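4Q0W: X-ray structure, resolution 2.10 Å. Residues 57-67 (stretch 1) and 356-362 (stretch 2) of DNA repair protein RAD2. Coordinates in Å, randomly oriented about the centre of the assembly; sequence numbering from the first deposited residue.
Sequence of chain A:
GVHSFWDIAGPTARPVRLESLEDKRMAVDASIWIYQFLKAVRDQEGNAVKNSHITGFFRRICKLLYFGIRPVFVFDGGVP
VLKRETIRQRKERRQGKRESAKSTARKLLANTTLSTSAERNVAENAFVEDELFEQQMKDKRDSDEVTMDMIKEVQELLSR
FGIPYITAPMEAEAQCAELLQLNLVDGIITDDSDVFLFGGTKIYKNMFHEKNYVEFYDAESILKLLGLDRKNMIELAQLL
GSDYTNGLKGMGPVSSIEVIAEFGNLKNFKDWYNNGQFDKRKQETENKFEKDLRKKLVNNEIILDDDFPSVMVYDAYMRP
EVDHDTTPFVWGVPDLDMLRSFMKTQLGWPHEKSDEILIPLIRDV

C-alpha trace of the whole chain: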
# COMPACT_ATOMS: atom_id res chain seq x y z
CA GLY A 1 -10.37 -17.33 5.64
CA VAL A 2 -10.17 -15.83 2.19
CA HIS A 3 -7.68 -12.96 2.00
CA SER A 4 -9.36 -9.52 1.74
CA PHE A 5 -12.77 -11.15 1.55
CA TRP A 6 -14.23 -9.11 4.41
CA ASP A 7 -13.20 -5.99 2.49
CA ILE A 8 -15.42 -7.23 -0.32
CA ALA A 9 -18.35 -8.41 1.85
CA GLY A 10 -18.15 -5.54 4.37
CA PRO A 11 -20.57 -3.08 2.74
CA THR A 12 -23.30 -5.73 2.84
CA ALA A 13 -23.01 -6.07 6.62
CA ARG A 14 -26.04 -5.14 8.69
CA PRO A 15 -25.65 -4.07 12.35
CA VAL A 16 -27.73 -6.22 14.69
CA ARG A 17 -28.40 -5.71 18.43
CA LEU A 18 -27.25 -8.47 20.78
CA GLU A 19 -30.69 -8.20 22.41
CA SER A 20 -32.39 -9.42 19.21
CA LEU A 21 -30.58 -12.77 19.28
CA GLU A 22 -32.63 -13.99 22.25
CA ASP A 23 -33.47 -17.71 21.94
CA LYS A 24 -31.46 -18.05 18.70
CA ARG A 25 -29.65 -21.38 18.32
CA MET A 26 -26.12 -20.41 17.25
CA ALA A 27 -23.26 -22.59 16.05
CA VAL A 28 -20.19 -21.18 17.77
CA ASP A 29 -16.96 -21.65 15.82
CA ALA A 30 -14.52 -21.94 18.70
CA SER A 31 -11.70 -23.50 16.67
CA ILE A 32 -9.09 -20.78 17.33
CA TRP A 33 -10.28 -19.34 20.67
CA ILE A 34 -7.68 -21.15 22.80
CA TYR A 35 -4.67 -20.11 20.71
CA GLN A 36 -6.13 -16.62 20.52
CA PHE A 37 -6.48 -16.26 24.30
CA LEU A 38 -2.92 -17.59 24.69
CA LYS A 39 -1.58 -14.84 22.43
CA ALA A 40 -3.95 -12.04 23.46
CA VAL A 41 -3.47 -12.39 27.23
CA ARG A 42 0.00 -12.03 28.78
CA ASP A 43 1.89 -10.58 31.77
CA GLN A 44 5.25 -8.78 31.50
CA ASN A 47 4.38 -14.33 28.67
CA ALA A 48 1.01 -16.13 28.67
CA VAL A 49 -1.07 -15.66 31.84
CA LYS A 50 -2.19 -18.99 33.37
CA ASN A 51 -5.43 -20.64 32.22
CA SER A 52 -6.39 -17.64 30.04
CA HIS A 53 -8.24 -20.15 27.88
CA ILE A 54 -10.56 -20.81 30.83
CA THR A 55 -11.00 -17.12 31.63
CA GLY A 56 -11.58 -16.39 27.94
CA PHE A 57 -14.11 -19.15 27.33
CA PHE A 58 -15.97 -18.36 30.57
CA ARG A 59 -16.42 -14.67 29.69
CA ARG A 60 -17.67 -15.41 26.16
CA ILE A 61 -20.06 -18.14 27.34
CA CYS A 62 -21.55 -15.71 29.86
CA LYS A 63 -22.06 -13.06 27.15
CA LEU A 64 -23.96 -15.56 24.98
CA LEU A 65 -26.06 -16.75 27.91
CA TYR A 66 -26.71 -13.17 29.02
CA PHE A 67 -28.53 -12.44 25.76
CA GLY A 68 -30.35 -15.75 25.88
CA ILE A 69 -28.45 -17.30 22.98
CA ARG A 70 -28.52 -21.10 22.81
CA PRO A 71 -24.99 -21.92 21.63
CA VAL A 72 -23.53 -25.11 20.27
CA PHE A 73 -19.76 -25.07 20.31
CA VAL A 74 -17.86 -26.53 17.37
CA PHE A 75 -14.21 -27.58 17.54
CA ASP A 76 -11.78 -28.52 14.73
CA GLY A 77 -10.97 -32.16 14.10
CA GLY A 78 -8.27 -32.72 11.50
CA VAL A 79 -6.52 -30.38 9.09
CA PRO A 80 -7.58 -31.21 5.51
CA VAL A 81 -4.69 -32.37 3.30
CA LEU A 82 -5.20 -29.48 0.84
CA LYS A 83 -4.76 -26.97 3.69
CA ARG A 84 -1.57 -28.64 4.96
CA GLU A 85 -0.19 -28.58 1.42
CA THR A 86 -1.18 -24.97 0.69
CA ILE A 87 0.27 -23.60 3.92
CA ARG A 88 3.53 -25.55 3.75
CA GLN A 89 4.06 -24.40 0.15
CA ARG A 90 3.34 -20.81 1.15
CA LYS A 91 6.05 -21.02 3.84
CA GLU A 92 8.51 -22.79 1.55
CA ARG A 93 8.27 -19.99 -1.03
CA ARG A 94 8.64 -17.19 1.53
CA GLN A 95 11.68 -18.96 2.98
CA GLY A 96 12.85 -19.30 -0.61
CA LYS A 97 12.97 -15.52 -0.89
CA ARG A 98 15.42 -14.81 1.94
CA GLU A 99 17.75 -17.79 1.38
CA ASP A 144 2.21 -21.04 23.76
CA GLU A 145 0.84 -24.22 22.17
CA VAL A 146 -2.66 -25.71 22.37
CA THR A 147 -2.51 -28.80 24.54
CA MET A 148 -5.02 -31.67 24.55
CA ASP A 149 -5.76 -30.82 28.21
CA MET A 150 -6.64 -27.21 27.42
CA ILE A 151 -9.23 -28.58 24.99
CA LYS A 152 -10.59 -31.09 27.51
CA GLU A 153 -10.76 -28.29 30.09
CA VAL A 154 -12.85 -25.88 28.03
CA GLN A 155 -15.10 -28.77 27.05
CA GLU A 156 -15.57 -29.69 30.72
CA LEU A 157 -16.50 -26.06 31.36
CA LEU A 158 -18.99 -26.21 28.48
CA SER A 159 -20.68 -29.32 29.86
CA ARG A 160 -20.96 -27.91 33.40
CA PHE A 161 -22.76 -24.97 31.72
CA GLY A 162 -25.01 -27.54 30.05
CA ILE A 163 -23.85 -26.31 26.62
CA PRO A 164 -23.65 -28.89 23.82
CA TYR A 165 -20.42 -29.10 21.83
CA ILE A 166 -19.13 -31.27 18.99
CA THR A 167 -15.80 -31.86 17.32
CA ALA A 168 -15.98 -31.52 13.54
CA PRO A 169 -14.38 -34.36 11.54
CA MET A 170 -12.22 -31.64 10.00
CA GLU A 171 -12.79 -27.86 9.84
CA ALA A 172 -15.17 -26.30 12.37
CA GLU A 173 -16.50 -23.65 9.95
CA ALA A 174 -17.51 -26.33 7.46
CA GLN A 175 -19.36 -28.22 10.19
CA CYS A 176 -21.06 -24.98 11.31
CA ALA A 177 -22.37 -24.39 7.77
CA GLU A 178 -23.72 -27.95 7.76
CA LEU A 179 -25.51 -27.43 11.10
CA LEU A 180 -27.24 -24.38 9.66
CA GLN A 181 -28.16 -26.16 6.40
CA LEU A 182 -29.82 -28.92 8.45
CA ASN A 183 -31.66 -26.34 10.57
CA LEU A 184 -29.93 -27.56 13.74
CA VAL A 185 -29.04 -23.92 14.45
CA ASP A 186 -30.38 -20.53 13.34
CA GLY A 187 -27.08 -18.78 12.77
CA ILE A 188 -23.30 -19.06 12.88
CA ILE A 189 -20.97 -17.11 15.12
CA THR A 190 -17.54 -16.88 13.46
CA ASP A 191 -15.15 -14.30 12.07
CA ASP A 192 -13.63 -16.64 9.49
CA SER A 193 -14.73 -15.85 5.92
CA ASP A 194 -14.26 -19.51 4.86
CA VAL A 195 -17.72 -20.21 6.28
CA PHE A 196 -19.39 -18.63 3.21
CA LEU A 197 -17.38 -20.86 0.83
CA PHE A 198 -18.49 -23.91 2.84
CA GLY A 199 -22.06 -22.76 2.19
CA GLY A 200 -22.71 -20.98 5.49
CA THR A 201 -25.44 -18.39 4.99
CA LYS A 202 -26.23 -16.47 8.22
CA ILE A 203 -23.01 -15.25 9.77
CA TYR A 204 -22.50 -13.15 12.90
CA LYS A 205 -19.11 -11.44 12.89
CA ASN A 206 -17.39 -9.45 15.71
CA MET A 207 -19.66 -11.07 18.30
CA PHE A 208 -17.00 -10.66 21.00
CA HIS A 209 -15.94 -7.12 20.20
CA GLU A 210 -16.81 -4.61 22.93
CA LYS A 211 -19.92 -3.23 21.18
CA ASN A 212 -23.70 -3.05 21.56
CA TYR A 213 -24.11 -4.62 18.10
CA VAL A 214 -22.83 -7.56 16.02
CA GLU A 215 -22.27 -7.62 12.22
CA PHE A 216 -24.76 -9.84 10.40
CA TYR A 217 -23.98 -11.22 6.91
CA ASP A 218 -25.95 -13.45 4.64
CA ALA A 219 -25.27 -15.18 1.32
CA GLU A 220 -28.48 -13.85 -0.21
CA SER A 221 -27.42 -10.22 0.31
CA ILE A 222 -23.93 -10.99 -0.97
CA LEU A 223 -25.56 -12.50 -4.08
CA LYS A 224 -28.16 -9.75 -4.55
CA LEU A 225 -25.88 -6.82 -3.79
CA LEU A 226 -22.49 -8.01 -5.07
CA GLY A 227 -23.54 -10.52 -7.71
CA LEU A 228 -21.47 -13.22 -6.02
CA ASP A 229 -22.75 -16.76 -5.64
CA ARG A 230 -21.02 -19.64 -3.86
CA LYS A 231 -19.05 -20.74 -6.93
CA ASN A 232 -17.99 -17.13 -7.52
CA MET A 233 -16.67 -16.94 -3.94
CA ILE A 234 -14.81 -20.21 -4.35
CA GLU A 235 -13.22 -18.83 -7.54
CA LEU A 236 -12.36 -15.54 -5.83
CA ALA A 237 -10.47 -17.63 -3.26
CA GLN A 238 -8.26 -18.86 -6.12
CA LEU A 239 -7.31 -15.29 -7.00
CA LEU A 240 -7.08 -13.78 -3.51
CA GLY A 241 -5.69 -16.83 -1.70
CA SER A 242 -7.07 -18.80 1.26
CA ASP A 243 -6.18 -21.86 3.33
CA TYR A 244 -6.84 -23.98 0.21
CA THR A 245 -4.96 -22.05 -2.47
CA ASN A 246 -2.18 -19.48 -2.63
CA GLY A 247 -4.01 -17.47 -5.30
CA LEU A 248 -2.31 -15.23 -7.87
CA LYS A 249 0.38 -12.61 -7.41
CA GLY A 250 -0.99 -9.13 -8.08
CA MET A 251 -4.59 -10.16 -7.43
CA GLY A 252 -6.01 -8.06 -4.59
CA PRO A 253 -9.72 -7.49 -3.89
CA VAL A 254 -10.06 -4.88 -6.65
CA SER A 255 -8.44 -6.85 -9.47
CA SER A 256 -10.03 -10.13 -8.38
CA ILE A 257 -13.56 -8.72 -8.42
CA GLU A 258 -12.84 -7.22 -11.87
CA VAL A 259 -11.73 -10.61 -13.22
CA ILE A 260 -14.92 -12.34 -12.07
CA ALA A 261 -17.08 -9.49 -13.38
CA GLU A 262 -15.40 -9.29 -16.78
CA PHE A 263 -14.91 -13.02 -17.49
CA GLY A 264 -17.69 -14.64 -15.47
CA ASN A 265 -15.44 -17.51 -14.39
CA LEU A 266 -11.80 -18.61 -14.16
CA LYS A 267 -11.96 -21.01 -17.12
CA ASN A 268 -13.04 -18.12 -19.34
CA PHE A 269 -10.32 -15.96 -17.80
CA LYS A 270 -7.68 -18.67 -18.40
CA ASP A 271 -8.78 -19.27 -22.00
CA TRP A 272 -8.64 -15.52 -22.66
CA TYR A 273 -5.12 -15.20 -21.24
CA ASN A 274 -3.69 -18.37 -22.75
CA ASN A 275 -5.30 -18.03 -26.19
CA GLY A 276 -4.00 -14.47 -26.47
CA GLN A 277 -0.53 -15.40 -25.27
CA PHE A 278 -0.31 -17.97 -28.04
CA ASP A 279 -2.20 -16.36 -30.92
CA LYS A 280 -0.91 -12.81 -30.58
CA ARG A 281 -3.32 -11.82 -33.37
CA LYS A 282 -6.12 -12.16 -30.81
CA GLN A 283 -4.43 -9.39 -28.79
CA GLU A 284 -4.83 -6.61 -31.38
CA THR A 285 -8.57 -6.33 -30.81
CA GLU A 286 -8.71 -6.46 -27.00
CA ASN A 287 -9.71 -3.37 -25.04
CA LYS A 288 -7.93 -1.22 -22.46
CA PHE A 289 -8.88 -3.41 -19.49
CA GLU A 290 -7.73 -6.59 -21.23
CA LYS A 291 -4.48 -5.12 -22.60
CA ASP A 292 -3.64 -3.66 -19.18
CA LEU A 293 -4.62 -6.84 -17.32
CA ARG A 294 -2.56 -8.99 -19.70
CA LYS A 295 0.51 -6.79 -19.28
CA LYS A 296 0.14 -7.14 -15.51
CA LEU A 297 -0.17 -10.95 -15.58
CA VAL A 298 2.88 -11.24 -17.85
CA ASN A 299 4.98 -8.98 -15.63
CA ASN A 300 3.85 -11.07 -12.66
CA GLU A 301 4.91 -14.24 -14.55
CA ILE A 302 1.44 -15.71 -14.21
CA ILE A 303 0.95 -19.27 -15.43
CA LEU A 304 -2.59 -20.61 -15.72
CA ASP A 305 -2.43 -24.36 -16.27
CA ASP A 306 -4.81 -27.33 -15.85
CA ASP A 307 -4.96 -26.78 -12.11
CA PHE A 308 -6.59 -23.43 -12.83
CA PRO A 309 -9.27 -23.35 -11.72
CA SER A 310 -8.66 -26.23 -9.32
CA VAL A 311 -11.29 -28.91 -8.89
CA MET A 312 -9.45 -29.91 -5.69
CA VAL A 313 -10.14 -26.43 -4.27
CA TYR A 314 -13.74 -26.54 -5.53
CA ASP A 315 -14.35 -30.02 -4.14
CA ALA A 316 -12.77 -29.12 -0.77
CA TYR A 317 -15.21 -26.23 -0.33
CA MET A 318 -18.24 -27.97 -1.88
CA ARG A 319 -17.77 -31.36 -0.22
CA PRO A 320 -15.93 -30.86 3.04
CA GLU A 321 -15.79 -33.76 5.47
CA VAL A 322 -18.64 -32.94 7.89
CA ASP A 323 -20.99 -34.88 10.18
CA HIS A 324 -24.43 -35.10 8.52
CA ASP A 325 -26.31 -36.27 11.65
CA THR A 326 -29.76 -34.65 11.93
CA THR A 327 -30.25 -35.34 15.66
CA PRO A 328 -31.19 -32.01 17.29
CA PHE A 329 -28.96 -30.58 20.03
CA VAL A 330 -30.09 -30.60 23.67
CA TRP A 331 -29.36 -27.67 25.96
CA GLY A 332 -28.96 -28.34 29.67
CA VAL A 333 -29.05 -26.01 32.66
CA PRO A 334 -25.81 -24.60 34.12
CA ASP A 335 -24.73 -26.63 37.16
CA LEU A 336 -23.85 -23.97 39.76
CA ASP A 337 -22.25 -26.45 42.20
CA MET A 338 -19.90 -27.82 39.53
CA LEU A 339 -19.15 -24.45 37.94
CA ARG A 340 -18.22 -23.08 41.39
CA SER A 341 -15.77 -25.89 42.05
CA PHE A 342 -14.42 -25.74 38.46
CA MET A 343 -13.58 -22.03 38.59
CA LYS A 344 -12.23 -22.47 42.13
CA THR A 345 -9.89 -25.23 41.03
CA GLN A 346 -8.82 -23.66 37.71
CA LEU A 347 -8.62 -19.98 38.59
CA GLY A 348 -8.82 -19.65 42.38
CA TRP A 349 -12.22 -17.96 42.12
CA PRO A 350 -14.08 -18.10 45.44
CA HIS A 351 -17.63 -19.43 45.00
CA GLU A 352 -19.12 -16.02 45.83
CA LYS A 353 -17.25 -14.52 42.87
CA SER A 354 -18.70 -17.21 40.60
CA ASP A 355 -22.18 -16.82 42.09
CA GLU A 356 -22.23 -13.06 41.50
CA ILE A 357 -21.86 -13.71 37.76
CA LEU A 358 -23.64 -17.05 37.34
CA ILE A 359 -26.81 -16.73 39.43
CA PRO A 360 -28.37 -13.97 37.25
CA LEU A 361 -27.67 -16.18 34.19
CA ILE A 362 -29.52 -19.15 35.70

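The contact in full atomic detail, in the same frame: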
# COMPACT_ATOMS: atom_id res chain seq x y z
N PHE A 57 -12.89 -18.40 27.62
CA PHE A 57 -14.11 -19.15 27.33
C PHE A 57 -15.24 -18.77 28.28
O PHE A 57 -16.37 -18.56 27.84
CB PHE A 57 -13.87 -20.65 27.39
CG PHE A 57 -13.53 -21.27 26.06
CD1 PHE A 57 -12.25 -21.16 25.54
CD2 PHE A 57 -14.48 -21.98 25.34
CE1 PHE A 57 -11.92 -21.73 24.33
CE2 PHE A 57 -14.17 -22.55 24.12
CZ PHE A 57 -12.88 -22.43 23.61
N PHE A 58 -14.93 -18.67 29.58
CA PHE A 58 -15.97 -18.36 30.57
C PHE A 58 -16.68 -17.03 30.27
O PHE A 58 -17.91 -16.94 30.29
CB PHE A 58 -15.39 -18.35 32.00
CG PHE A 58 -16.42 -18.12 33.08
CD1 PHE A 58 -16.76 -16.83 33.49
CD2 PHE A 58 -17.05 -19.20 33.71
CE1 PHE A 58 -17.72 -16.62 34.50
CE2 PHE A 58 -18.00 -18.99 34.71
CZ PHE A 58 -18.33 -17.70 35.10
N ARG A 59 -15.89 -15.99 29.99
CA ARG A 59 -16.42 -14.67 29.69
C ARG A 59 -17.30 -14.65 28.43
O ARG A 59 -18.34 -13.97 28.39
CB ARG A 59 -15.25 -13.69 29.52
CG ARG A 59 -15.66 -12.27 29.17
CD ARG A 59 -14.44 -11.35 29.08
N ARG A 60 -16.89 -15.37 27.39
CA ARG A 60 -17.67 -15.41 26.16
C ARG A 60 -18.96 -16.21 26.34
O ARG A 60 -20.01 -15.83 25.82
CB ARG A 60 -16.83 -15.95 24.99
CG ARG A 60 -15.71 -15.01 24.60
CD ARG A 60 -15.06 -15.42 23.28
NE ARG A 60 -14.09 -14.43 22.84
CZ ARG A 60 -13.39 -14.54 21.71
NH1 ARG A 60 -13.57 -15.59 20.92
NH2 ARG A 60 -12.51 -13.61 21.38
N ILE A 61 -18.88 -17.32 27.07
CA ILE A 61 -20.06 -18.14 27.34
C ILE A 61 -21.10 -17.31 28.09
O ILE A 61 -22.30 -17.37 27.80
CB ILE A 61 -19.69 -19.38 28.18
CG1 ILE A 61 -18.95 -20.41 27.32
CG2 ILE A 61 -20.93 -20.01 28.82
CD1 ILE A 61 -18.26 -21.51 28.15
N CYS A 62 -20.64 -16.52 29.06
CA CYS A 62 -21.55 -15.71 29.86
C CYS A 62 -22.23 -14.64 28.99
O CYS A 62 -23.41 -14.36 29.16
CB CYS A 62 -20.80 -15.07 31.03
SG CYS A 62 -20.35 -16.29 32.32
N LYS A 63 -21.49 -14.07 28.04
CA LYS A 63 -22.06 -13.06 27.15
C LYS A 63 -23.19 -13.67 26.33
O LYS A 63 -24.29 -13.12 26.27
CB LYS A 63 -20.98 -12.44 26.25
CG LYS A 63 -21.51 -11.31 25.34
CD LYS A 63 -20.37 -10.55 24.65
CE LYS A 63 -20.90 -9.51 23.67
NZ LYS A 63 -19.80 -8.76 22.99
N LEU A 64 -22.94 -14.84 25.74
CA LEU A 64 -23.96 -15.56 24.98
C LEU A 64 -25.19 -15.86 25.84
O LEU A 64 -26.33 -15.63 25.42
CB LEU A 64 -23.38 -16.87 24.41
CG LEU A 64 -22.22 -16.74 23.40
CD1 LEU A 64 -21.59 -18.08 23.09
CD2 LEU A 64 -22.69 -16.06 22.12
N LEU A 65 -24.96 -16.36 27.05
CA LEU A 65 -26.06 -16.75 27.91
C LEU A 65 -26.83 -15.52 28.39
O LEU A 65 -28.07 -15.56 28.51
CB LEU A 65 -25.58 -17.59 29.10
CG LEU A 65 -25.14 -19.02 28.76
CD1 LEU A 65 -24.75 -19.81 30.03
CD2 LEU A 65 -26.21 -19.76 27.96
N TYR A 66 -26.11 -14.44 28.63
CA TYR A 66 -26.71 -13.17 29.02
C TYR A 66 -27.78 -12.68 28.04
O TYR A 66 -28.77 -12.08 28.45
CB TYR A 66 -25.64 -12.09 29.16
CG TYR A 66 -26.22 -10.74 29.57
CD1 TYR A 66 -26.46 -10.45 30.91
CD2 TYR A 66 -26.54 -9.78 28.62
CE1 TYR A 66 -27.00 -9.22 31.29
CE2 TYR A 66 -27.08 -8.55 28.99
CZ TYR A 66 -27.30 -8.28 30.33
OH TYR A 66 -27.83 -7.07 30.69
N PHE A 67 -27.56 -12.91 26.75
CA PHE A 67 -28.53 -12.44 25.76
C PHE A 67 -29.47 -13.56 25.35
O PHE A 67 -30.22 -13.43 24.38
CB PHE A 67 -27.82 -11.85 24.54
CG PHE A 67 -27.12 -10.55 24.82
CD1 PHE A 67 -27.86 -9.39 25.03
CD2 PHE A 67 -25.73 -10.48 24.88
CE1 PHE A 67 -27.22 -8.18 25.30
CE2 PHE A 67 -25.09 -9.28 25.15
CZ PHE A 67 -25.85 -8.12 25.36
N GLU A 356 -21.86 -14.42 41.84
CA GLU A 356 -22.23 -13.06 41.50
C GLU A 356 -22.49 -12.95 40.00
O GLU A 356 -23.38 -12.22 39.57
CB GLU A 356 -21.11 -12.11 41.92
CG GLU A 356 -21.40 -10.65 41.65
CD GLU A 356 -20.34 -9.75 42.27
OE1 GLU A 356 -19.29 -10.29 42.68
OE2 GLU A 356 -20.58 -8.53 42.36
N ILE A 357 -21.72 -13.71 39.21
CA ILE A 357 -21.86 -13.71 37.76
C ILE A 357 -22.90 -14.74 37.28
O ILE A 357 -23.71 -14.45 36.41
CB ILE A 357 -20.49 -13.97 37.07
CG1 ILE A 357 -19.55 -12.79 37.32
CG2 ILE A 357 -20.66 -14.19 35.57
CD1 ILE A 357 -18.09 -13.08 37.05
N LEU A 358 -22.88 -15.93 37.88
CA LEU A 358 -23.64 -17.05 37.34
C LEU A 358 -25.12 -17.09 37.72
O LEU A 358 -25.96 -17.48 36.92
CB LEU A 358 -22.96 -18.38 37.72
CG LEU A 358 -21.62 -18.71 37.07
CD1 LEU A 358 -21.05 -20.00 37.65
CD2 LEU A 358 -21.78 -18.85 35.54
N ILE A 359 -25.43 -16.69 38.95
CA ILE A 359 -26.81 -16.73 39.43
C ILE A 359 -27.81 -15.94 38.56
O ILE A 359 -28.87 -16.46 38.22
CB ILE A 359 -26.92 -16.36 40.95
CG1 ILE A 359 -26.32 -17.48 41.80
CG2 ILE A 359 -28.36 -16.13 41.35
CD1 ILE A 359 -26.18 -17.13 43.28
N PRO A 360 -27.47 -14.69 38.17
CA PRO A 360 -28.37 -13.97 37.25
C PRO A 360 -28.58 -14.70 35.91
O PRO A 360 -29.65 -14.58 35.33
CB PRO A 360 -27.64 -12.64 37.00
CG PRO A 360 -26.79 -12.45 38.20
CD PRO A 360 -26.35 -13.83 38.61
N LEU A 361 -27.57 -15.43 35.45
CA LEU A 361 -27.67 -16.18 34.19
C LEU A 361 -28.59 -17.40 34.29
O LEU A 361 -29.17 -17.82 33.29
CB LEU A 361 -26.28 -16.63 33.73
CG LEU A 361 -25.50 -15.71 32.80
CD1 LEU A 361 -25.92 -14.26 32.93
CD2 LEU A 361 -24.00 -15.85 33.05
N ILE A 362 -28.70 -17.96 35.48
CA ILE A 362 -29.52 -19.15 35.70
C ILE A 362 -30.99 -18.78 35.94
O ILE A 362 -31.90 -19.52 35.57
CB ILE A 362 -29.00 -19.96 36.91
CG1 ILE A 362 -27.54 -20.37 36.68
CG2 ILE A 362 -29.87 -21.18 37.18
CD1 ILE A 362 -27.01 -21.30 37.76

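Helices far apart in sequence often meet through a few apolar side chains that fit one another in shape, with no polar bond between them. The contact between residues 57-67 and 356-362 of RAD2 is a compact example. The two helices, 57-66 and 356-361, run in broadly the same direction, their axes inclined by 28° and no closer than 10.4 Å. At that spacing the backbones stay apart and side chains must fill the gap. The nearest CA atoms, those of Y66 and L361, are 6.1 Å from each other, so the approach is tightest near the C-terminal ends.

The first helix presents one stripe, F58, C62, L65 and Y66. F58, C62 and Y66 recur every four residues, so successive turns bring them to the same side, and L65 lies beside Y66. Its regular backbone ladder holds the stripe in place; the bonds from C62 N to F58 O (3.0 Å) and from Y66 N to C62 O (2.8 Å) join three of its members directly. The second helix answers with I357, L358 and L361. It is kinked at P360, whose ring nitrogen carries no hydrogen to give to the preceding turn.

L361 is the principal bump, with the largest area covered by the opposing stretch. Its CA-to-CB bond points toward the first helix, and its forked end enters a shallow hollow bounded by C62, L65 and Y66. One methyl, CD2, lies 3.7 Å from C62 SG, while the other, CD1, reaches the backbone of Y66, 4.1 Å from its CA. That same CD1 sits at the edge of the Y66 ring, 4.3 Å from Y66 CD1. L65 closes the hollow with the base of its side chain, its CB 4.2 Å from L361 CG. Both chi angles of L361 lie between the usual wells.

At the other end of the contact the roles reverse. The CA-to-CB bond of F58 points sideways, but with chi1 in t the end of the ring comes nearer to the second helix and fits against two neighbouring side chains: F58 CZ lies 3.7 Å from L358 CD2, and F58 CE1 4.0 Å from I357 CG2. Both methyls meet the ring obliquely.

C62 links the two ends. Its short side chain points toward the partner helix, leaving room for the aliphatic groups to close around the sulfur: besides L361, the methyl I357 CG2 lies 3.9 Å from C62 SG. No hydrogen bond crosses the interface. The two stretches bury 297 Å² in all, both sides summed, and the side-chain contacts described here are apolar ones between shapes that fit.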